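Local coordinates for protein putative hyaluronoglucosaminidase (Clostridium perfringens, PDB 6PWI) that probably hydrolyses terminal N-acetylhexosamine residues from glycans, as the N-terminal and catalytic part of a longer secreted family 84 glycoside hydrolase, at residues P38-I43 with I171-D176; N399-L404 with Q603-P608. All coordinates share one frame; numbering follows the deposited sequence.

Interaction 1: P38-I43 with I171-D176; sequences PIPQSI and IEDYSD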
# COMPACT_ATOMS: atom_id res chain seq x y z
N PRO A 38 -3.70 -5.52 9.52
CA PRO A 38 -4.92 -4.72 9.60
C PRO A 38 -5.73 -5.09 10.84
O PRO A 38 -5.52 -6.16 11.40
CB PRO A 38 -5.69 -5.12 8.34
CG PRO A 38 -4.62 -5.64 7.41
CD PRO A 38 -3.67 -6.38 8.33
N ILE A 39 -6.65 -4.20 11.24
CA ILE A 39 -7.47 -4.40 12.43
C ILE A 39 -8.33 -5.64 12.22
O ILE A 39 -9.15 -5.68 11.31
CB ILE A 39 -8.34 -3.16 12.72
CG1 ILE A 39 -7.50 -1.88 12.88
CG2 ILE A 39 -9.23 -3.42 13.93
CD1 ILE A 39 -6.63 -1.85 14.12
N PRO A 40 -8.18 -6.68 13.07
CA PRO A 40 -8.94 -7.92 12.89
C PRO A 40 -10.42 -7.62 13.03
O PRO A 40 -10.82 -6.72 13.76
CB PRO A 40 -8.45 -8.81 14.04
CG PRO A 40 -7.10 -8.22 14.40
CD PRO A 40 -7.31 -6.73 14.25
N GLN A 41 -11.24 -8.39 12.30
CA GLN A 41 -12.68 -8.21 12.34
C GLN A 41 -13.17 -8.46 13.77
O GLN A 41 -14.10 -7.79 14.22
CB GLN A 41 -13.36 -9.09 11.31
CG GLN A 41 -12.92 -8.81 9.88
CD GLN A 41 -13.56 -7.59 9.24
OE1 GLN A 41 -14.53 -7.03 9.74
NE2 GLN A 41 -13.02 -7.19 8.10
N SER A 42 -12.53 -9.40 14.47
CA SER A 42 -12.93 -9.77 15.82
C SER A 42 -11.78 -10.44 16.56
O SER A 42 -11.23 -11.44 16.09
CB SER A 42 -14.15 -10.66 15.79
OG SER A 42 -14.51 -11.04 17.11
N ILE A 43 -11.42 -9.88 17.72
CA ILE A 43 -10.43 -10.49 18.60
C ILE A 43 -10.98 -10.50 20.03
O ILE A 43 -11.57 -9.52 20.50
CB ILE A 43 -9.05 -9.80 18.48
CG1 ILE A 43 -7.98 -10.57 19.26
CG2 ILE A 43 -9.11 -8.34 18.89
CD1 ILE A 43 -6.57 -10.11 19.01
N ILE A 171 -8.95 -14.99 17.60
CA ILE A 171 -9.17 -14.09 16.48
C ILE A 171 -10.13 -14.78 15.51
O ILE A 171 -9.87 -15.91 15.10
CB ILE A 171 -7.84 -13.72 15.78
CG1 ILE A 171 -6.85 -13.03 16.72
CG2 ILE A 171 -8.10 -12.88 14.54
CD1 ILE A 171 -5.46 -12.89 16.14
N GLU A 172 -11.22 -14.10 15.16
CA GLU A 172 -12.08 -14.56 14.08
C GLU A 172 -12.04 -13.53 12.96
O GLU A 172 -12.74 -12.52 13.03
CB GLU A 172 -13.50 -14.81 14.59
CG GLU A 172 -13.60 -15.90 15.65
CD GLU A 172 -14.88 -15.86 16.48
OE1 GLU A 172 -14.85 -15.27 17.59
OE2 GLU A 172 -15.90 -16.43 16.02
N ASP A 173 -11.21 -13.78 11.94
CA ASP A 173 -10.84 -12.72 11.01
C ASP A 173 -11.28 -13.06 9.59
O ASP A 173 -11.45 -14.22 9.23
CB ASP A 173 -9.34 -12.42 11.10
CG ASP A 173 -9.00 -10.96 10.85
OD1 ASP A 173 -9.92 -10.19 10.44
OD2 ASP A 173 -7.83 -10.59 11.06
N TYR A 174 -11.47 -12.00 8.80
CA TYR A 174 -11.75 -12.12 7.38
C TYR A 174 -11.53 -10.77 6.71
O TYR A 174 -11.35 -9.75 7.38
CB TYR A 174 -13.18 -12.62 7.16
CG TYR A 174 -14.24 -11.66 7.63
CD1 TYR A 174 -14.69 -10.63 6.82
CD2 TYR A 174 -14.81 -11.81 8.89
CE1 TYR A 174 -15.67 -9.75 7.26
CE2 TYR A 174 -15.80 -10.95 9.34
CZ TYR A 174 -16.23 -9.92 8.52
OH TYR A 174 -17.20 -9.08 8.98
N SER A 175 -11.54 -10.77 5.37
CA SER A 175 -11.31 -9.56 4.60
C SER A 175 -12.62 -9.06 4.01
O SER A 175 -13.42 -9.85 3.52
CB SER A 175 -10.30 -9.80 3.51
OG SER A 175 -10.07 -8.59 2.79
N ASP A 176 -12.81 -7.74 4.06
CA ASP A 176 -13.93 -7.10 3.40
C ASP A 176 -13.72 -7.15 1.89
O ASP A 176 -14.67 -7.38 1.15
CB ASP A 176 -14.16 -5.69 3.94
CG ASP A 176 -14.82 -5.69 5.30
OD1 ASP A 176 -15.80 -6.45 5.48
OD2 ASP A 176 -14.34 -4.94 6.19
O HOH W 1 -5.63 -8.68 10.34
O HOH W 2 -13.14 -13.26 17.90
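D173 OD1 is gripped by three N-H groups. The backbone N of Q41 reaches D173 OD1 across the contact at 2.9 Å with an almost straight bond (169° at the hydrogen), and it comes from above the carboxylate plane. From the opposite face of that plane the N of Y174 donates to the same oxygen, and W444 NE1 supplies a third hydrogen bond; together these donors probably hold the carboxylate of this buried residue in one orientation. The other oxygen, D173 OD2, receives a water that also donates to P38 O.

The Q41 side chain crosses that of Y174 at about a right angle. With chi1 at -60°, CG stands anti to the carbonyl carbon and over the centre of the Y174 ring, 3.5 Å from the centroid and almost on the ring normal, a clear CH-pi contact. The bend at chi2 then brings the amide over the same face, stacked with its plane only 9° from the ring plane. Q41 NE2 donates to Y174 O at 3.1 Å, above the carbonyl plane, and weakly to D176 OD2, whose stronger partner is the backbone N of R446.

Farther along, E172 N donates to S42 O at 2.8 Å, and a water links S42 OG with E172 OE1. I43 and I171 form an antiparallel non-hydrogen-bonded pair whose side chains run side by side, CG1 of I43 lying 3.7 Å from CG1 of I171.

Both segments belong to the N-terminal domain, which matches the family 20 domain 2 sequence family. The 38-43 segment leads into strand 43-46, the antiparallel partner of strand 165-175, whose backbone also pairs with strand 127-133, while helix 433-444 contributes W444 and D441 beside P38 and D173.

Interaction 2: N399-L404 with Q603-P608; sequences NNKRLL and QSRPEP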
# COMPACT_ATOMS: atom_id res chain seq x y z
N ASN A 399 2.79 15.37 -9.88
CA ASN A 399 3.62 16.43 -9.31
C ASN A 399 4.88 15.82 -8.69
O ASN A 399 4.89 15.47 -7.51
CB ASN A 399 2.88 17.27 -8.26
CG ASN A 399 3.64 18.53 -7.89
OD1 ASN A 399 4.82 18.68 -8.23
ND2 ASN A 399 2.98 19.45 -7.19
N ASN A 400 5.95 15.76 -9.48
CA ASN A 400 7.14 15.01 -9.11
C ASN A 400 7.91 15.70 -7.99
O ASN A 400 8.82 15.11 -7.42
CB ASN A 400 8.01 14.68 -10.31
CG ASN A 400 7.50 13.46 -11.04
OD1 ASN A 400 6.90 13.59 -12.10
ND2 ASN A 400 7.67 12.28 -10.44
N LYS A 401 7.52 16.95 -7.68
CA LYS A 401 8.16 17.72 -6.64
C LYS A 401 7.72 17.20 -5.27
O LYS A 401 8.32 17.56 -4.25
CB LYS A 401 7.83 19.21 -6.80
CG LYS A 401 8.43 19.87 -8.03
CD LYS A 401 8.29 21.38 -8.03
CE LYS A 401 7.24 21.87 -9.00
NZ LYS A 401 5.87 21.58 -8.52
N ARG A 402 6.70 16.34 -5.25
CA ARG A 402 6.07 15.93 -4.01
C ARG A 402 6.46 14.51 -3.62
O ARG A 402 6.60 13.64 -4.48
CB ARG A 402 4.55 16.01 -4.15
CG ARG A 402 4.03 17.41 -4.39
CD ARG A 402 4.27 18.37 -3.23
NE ARG A 402 3.55 19.57 -3.63
CZ ARG A 402 4.12 20.64 -4.17
NH1 ARG A 402 5.44 20.68 -4.30
NH2 ARG A 402 3.38 21.66 -4.54
N LEU A 403 6.67 14.29 -2.32
CA LEU A 403 6.45 12.99 -1.72
C LEU A 403 5.06 13.03 -1.10
O LEU A 403 4.69 14.04 -0.49
CB LEU A 403 7.50 12.74 -0.63
CG LEU A 403 8.92 12.48 -1.11
CD1 LEU A 403 9.79 12.03 0.06
CD2 LEU A 403 8.95 11.44 -2.22
N LEU A 404 4.28 11.96 -1.27
CA LEU A 404 2.94 11.92 -0.71
C LEU A 404 2.86 10.82 0.35
O LEU A 404 2.75 9.64 0.01
CB LEU A 404 1.91 11.72 -1.83
CG LEU A 404 1.98 12.75 -2.96
CD1 LEU A 404 1.01 12.39 -4.09
CD2 LEU A 404 1.70 14.15 -2.43
N GLN A 603 15.76 15.90 -14.35
CA GLN A 603 15.87 16.22 -12.93
C GLN A 603 14.67 17.04 -12.46
O GLN A 603 14.05 17.77 -13.23
CB GLN A 603 17.19 16.94 -12.65
CG GLN A 603 18.38 15.99 -12.53
CD GLN A 603 19.52 16.62 -11.78
OE1 GLN A 603 19.92 17.75 -12.06
NE2 GLN A 603 20.04 15.90 -10.80
N SER A 604 14.35 16.90 -11.17
CA SER A 604 13.24 17.60 -10.55
C SER A 604 13.67 18.19 -9.21
O SER A 604 14.54 17.65 -8.53
CB SER A 604 12.05 16.68 -10.42
OG SER A 604 11.11 17.17 -9.48
N ARG A 605 13.05 19.33 -8.85
CA ARG A 605 13.33 20.05 -7.61
C ARG A 605 12.37 19.58 -6.51
O ARG A 605 11.17 19.84 -6.57
CB ARG A 605 13.25 21.56 -7.86
CG ARG A 605 13.15 22.43 -6.62
CD ARG A 605 13.09 23.91 -6.95
NE ARG A 605 11.89 24.29 -7.70
CZ ARG A 605 10.72 24.60 -7.15
NH1 ARG A 605 10.56 24.57 -5.83
NH2 ARG A 605 9.70 24.94 -7.92
N PRO A 606 12.85 18.84 -5.48
CA PRO A 606 11.96 18.38 -4.42
C PRO A 606 11.46 19.60 -3.65
O PRO A 606 12.23 20.52 -3.38
CB PRO A 606 12.84 17.47 -3.55
CG PRO A 606 14.26 17.89 -3.88
CD PRO A 606 14.24 18.41 -5.30
N GLU A 607 10.16 19.59 -3.35
CA GLU A 607 9.50 20.74 -2.76
C GLU A 607 8.48 20.28 -1.72
O GLU A 607 7.28 20.29 -1.97
CB GLU A 607 8.86 21.60 -3.85
CG GLU A 607 8.46 22.98 -3.37
CD GLU A 607 7.58 23.74 -4.34
OE1 GLU A 607 6.66 23.13 -4.91
OE2 GLU A 607 7.82 24.97 -4.52
N PRO A 608 8.92 19.87 -0.51
CA PRO A 608 8.00 19.63 0.61
C PRO A 608 7.51 20.92 1.27
O PRO A 608 8.05 22.00 1.03
CB PRO A 608 8.88 18.83 1.58
CG PRO A 608 10.28 19.37 1.34
CD PRO A 608 10.33 19.61 -0.16
O HOH W 3 11.45 16.26 -7.04
O HOH W 4 4.29 24.18 -5.27
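S604, at the end of its strand, meets N400 through a water that donates to N400 O and lies 2.6 Å from S604 OG. R605 follows, and the aliphatic chain of K401 packs against its carbonyl O. A bend at chi3 turns the R605 guanidinium so that K401 CD rests over one face, offset toward the rim, while in the plane of the group R605 NH1 forms a salt bridge with E607 OE2, at 3.1 Å. The CA atoms of P606 and K401, 4.5 Å apart, are the nearest such pair across the two segments.

E607 makes the main polar links. Its N donates to K401 O at 2.9 Å, in the carbonyl plane on a lone pair, while W549 NE1 also binds K401 O. E607 OE1 offers its anti lone pair to R402 NH1 in a 2.8 Å salt bridge, so the carboxylate joins two arginines; a water joins R402 NH2 to E607 OE1. N399 ND2 covers one face of the R402 guanidinium, and N399 OD1 makes an Asx turn with K401 N, accepting K401 NZ from the opposite face of its plane.

The turn 399-402 belongs to the loop between barrel strands 387-391 and 418-423, and it meets the chain leaving hairpin 597-604 beside helix 540-572.

Overall arrangement
Interaction 1 comes first along the chain and closes before interaction 2 opens. Their centres lie 37 Å apart on opposite sides of the chain's centre, with nearest atoms about 19 Å apart, so the two do not touch. Interaction 1 is internal to the N-terminal domain, whose strand 165-175 runs almost directly into 179-184, the first strand of the eight-stranded parallel barrel; helix 433-444, after the last barrel strand, touches it through W444 and D441. In interaction 2, residues 399-404 lie in the loop between the seventh and eighth barrel strands, 387-391 and 418-423, and this contact ties the barrel to the C-terminal region after helix 575-591. Both lie away from the predicted proton donor D299.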